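Local coordinates for protein glycoside hydrolase family 5 (Aspergillus oryzae, PDB 6LA0) that hydrolyses glycosidic bonds as a secreted family 5 rutinosidase, and probably releases glucose units from the non-reducing ends of beta-1,3-glucans, at residues K217-R220 / A221-R225. Numbering follows the deposited sequence.
Sequences KYIR and AVIDR
Val222 CG2 lies over one face of the ring of Tyr218, the residue one turn earlier in the helix, 3.8 Å from the ring centroid and 18° off its normal, which meets the geometry of a CH-pi contact. Val222 CG2 is offset toward the rim, 3.6 Å from Tyr218 CE1. Tyr218 holds CG anti to its own N (chi1 179°), which turns a ring face toward the residue four positions on. The same two residues are joined through the backbone, Val222 N donating to Tyr218 O at 2.9 Å. Equivalent bonds run from Ala221, Ile223 and Asp224 to Lys217, Ile219 and Arg220. On the outer side, Arg220 NH1 and Asp224 OD2 stand 5.4 Å apart; a water bridges the two side chains instead, donating to Asp224 OD1 and weakly accepting from Arg220 NH1. In the TIM-barrel fold of this family, helix 209-229 sets Ile219 against strand 235-237 and Tyr218 against helix 158-176, while Tyr218 OH bonds to Pro188 O and the ring meets Trp154 edge-to-face. The helix is thus amphipathic: the inward tyrosine is restrained by ring contacts and a hydroxyl hydrogen bond, whereas the outer charges are probably coupled only loosely, through that water.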
ATOM      1  N   LYS A 217     -13.253 -15.842  -2.191  1.00 16.47           N
ATOM      2  CA  LYS A 217     -12.586 -17.095  -2.564  1.00 18.90           C
ATOM      3  C   LYS A 217     -11.068 -16.956  -2.458  1.00 17.99           C
ATOM      4  O   LYS A 217     -10.396 -17.793  -1.837  1.00 17.23           O
ATOM      5  CB  LYS A 217     -13.001 -17.516  -3.974  1.00 17.18           C
ATOM      6  CG  LYS A 217     -12.225 -18.706  -4.536  1.00 19.17           C
ATOM      7  CD  LYS A 217     -12.667 -18.985  -5.970  1.00 20.32           C
ATOM      8  CE  LYS A 217     -11.670 -19.869  -6.716  1.00 25.58           C
ATOM      9  NZ  LYS A 217     -11.852 -21.307  -6.355  1.00 24.79           N
ATOM     10  N   TYR A 218     -10.517 -15.865  -3.015  1.00 18.91           N
ATOM     11  CA  TYR A 218      -9.070 -15.640  -2.978  1.00 14.79           C
ATOM     12  C   TYR A 218      -8.555 -15.490  -1.553  1.00 15.13           C
ATOM     13  O   TYR A 218      -7.566 -16.124  -1.172  1.00 15.46           O
ATOM     14  CB  TYR A 218      -8.712 -14.392  -3.788  1.00 19.48           C
ATOM     15  CG  TYR A 218      -7.223 -14.036  -3.791  1.00 17.05           C
ATOM     16  CD1 TYR A 218      -6.279 -14.927  -4.305  1.00 15.71           C
ATOM     17  CD2 TYR A 218      -6.776 -12.808  -3.313  1.00 18.27           C
ATOM     18  CE1 TYR A 218      -4.917 -14.614  -4.325  1.00 16.12           C
ATOM     19  CE2 TYR A 218      -5.411 -12.472  -3.343  1.00 14.62           C
ATOM     20  CZ  TYR A 218      -4.492 -13.386  -3.855  1.00 16.50           C
ATOM     21  OH  TYR A 218      -3.157 -13.076  -3.871  1.00 13.64           O
ATOM     22  N   ILE A 219      -9.191 -14.625  -0.749  1.00 19.13           N
ATOM     23  CA  ILE A 219      -8.598 -14.329   0.552  1.00 15.58           C
ATOM     24  C   ILE A 219      -8.676 -15.548   1.461  1.00 15.44           C
ATOM     25  O   ILE A 219      -7.792 -15.760   2.293  1.00 15.84           O
ATOM     26  CB  ILE A 219      -9.229 -13.071   1.194  1.00 17.16           C
ATOM     27  CG1 ILE A 219      -8.375 -12.574   2.367  1.00 20.07           C
ATOM     28  CG2 ILE A 219     -10.642 -13.320   1.689  1.00 19.52           C
ATOM     29  CD1 ILE A 219      -6.991 -12.078   1.987  1.00 20.97           C
ATOM     30  N   ARG A 220      -9.715 -16.374   1.322  1.00 16.66           N
ATOM     31  CA  ARG A 220      -9.767 -17.585   2.137  1.00 19.42           C
ATOM     32  C   ARG A 220      -8.711 -18.584   1.667  1.00 20.64           C
ATOM     33  O   ARG A 220      -8.059 -19.251   2.482  1.00 21.22           O
ATOM     34  CB  ARG A 220     -11.174 -18.192   2.093  1.00 19.86           C
ATOM     35  CG  ARG A 220     -12.245 -17.365   2.836  1.00 20.97           C
ATOM     36  CD  ARG A 220     -13.436 -18.213   3.300  1.00 21.40           C
ATOM     37  NE  ARG A 220     -13.074 -19.104   4.405  1.00 24.12           N
ATOM     38  CZ  ARG A 220     -13.793 -20.161   4.789  1.00 20.70           C
ATOM     39  NH1 ARG A 220     -13.376 -20.924   5.798  1.00 19.78           N
ATOM     40  NH2 ARG A 220     -14.914 -20.472   4.157  1.00 16.82           N
ATOM     41  N   ALA A 221      -8.509 -18.678   0.359  1.00 16.61           N
ATOM     42  CA  ALA A 221      -7.468 -19.563  -0.149  1.00 18.31           C
ATOM     43  C   ALA A 221      -6.096 -19.148   0.376  1.00 20.70           C
ATOM     44  O   ALA A 221      -5.276 -20.004   0.727  1.00 19.48           O
ATOM     45  CB  ALA A 221      -7.495 -19.565  -1.671  1.00 17.46           C
ATOM     46  N   VAL A 222      -5.853 -17.833   0.477  1.00 17.36           N
ATOM     47  CA  VAL A 222      -4.580 -17.311   0.977  1.00 18.54           C
ATOM     48  C   VAL A 222      -4.442 -17.541   2.474  1.00 16.83           C
ATOM     49  O   VAL A 222      -3.375 -17.935   2.961  1.00 17.53           O
ATOM     50  CB  VAL A 222      -4.447 -15.815   0.644  1.00 16.52           C
ATOM     51  CG1 VAL A 222      -3.225 -15.217   1.346  1.00 20.34           C
ATOM     52  CG2 VAL A 222      -4.379 -15.603  -0.857  1.00 18.72           C
ATOM     53  N   ILE A 223      -5.501 -17.256   3.238  1.00 17.65           N
ATOM     54  CA  ILE A 223      -5.454 -17.499   4.679  1.00 20.03           C
ATOM     55  C   ILE A 223      -5.053 -18.942   4.945  1.00 18.41           C
ATOM     56  O   ILE A 223      -4.188 -19.227   5.782  1.00 19.08           O
ATOM     57  CB  ILE A 223      -6.807 -17.167   5.344  1.00 21.12           C
ATOM     58  CG1 ILE A 223      -7.071 -15.664   5.390  1.00 20.94           C
ATOM     59  CG2 ILE A 223      -6.853 -17.679   6.784  1.00 18.99           C
ATOM     60  CD1 ILE A 223      -8.544 -15.336   5.537  1.00 18.55           C
ATOM     61  N   ASP A 224      -5.674 -19.875   4.216  1.00 18.80           N
ATOM     62  CA  ASP A 224      -5.391 -21.294   4.426  1.00 20.58           C
ATOM     63  C   ASP A 224      -3.977 -21.651   3.984  1.00 20.84           C
ATOM     64  O   ASP A 224      -3.285 -22.427   4.659  1.00 20.00           O
ATOM     65  CB  ASP A 224      -6.407 -22.155   3.675  1.00 20.46           C
ATOM     66  CG  ASP A 224      -7.788 -22.138   4.315  1.00 26.44           C
ATOM     67  OD1 ASP A 224      -7.957 -21.563   5.415  1.00 27.22           O
ATOM     68  OD2 ASP A 224      -8.712 -22.717   3.707  1.00 28.99           O
ATOM     69  N   ARG A 225      -3.526 -21.098   2.857  1.00 21.12           N
ATOM     70  CA  ARG A 225      -2.204 -21.472   2.354  1.00 23.74           C
ATOM     71  C   ARG A 225      -1.105 -20.977   3.280  1.00 21.79           C
ATOM     72  O   ARG A 225      -0.165 -21.719   3.579  1.00 20.54           O
ATOM     73  CB  ARG A 225      -1.992 -20.943   0.934  1.00 22.31           C
ATOM     74  CG  ARG A 225      -0.672 -21.400   0.287  1.00 22.58           C
ATOM     75  CD  ARG A 225      -0.611 -22.940   0.076  1.00 26.25           C
ATOM     76  NE  ARG A 225      -1.675 -23.418  -0.809  1.00 28.73           N
ATOM     77  CZ  ARG A 225      -1.664 -23.304  -2.136  1.00 31.93           C
ATOM     78  NH1 ARG A 225      -0.634 -22.736  -2.750  1.00 29.21           N
ATOM     79  NH2 ARG A 225      -2.685 -23.760  -2.854  1.00 30.75           N
TER
HETATM   80  O   HOH W   1     -10.228 -20.908   6.919  1.00 33.73           O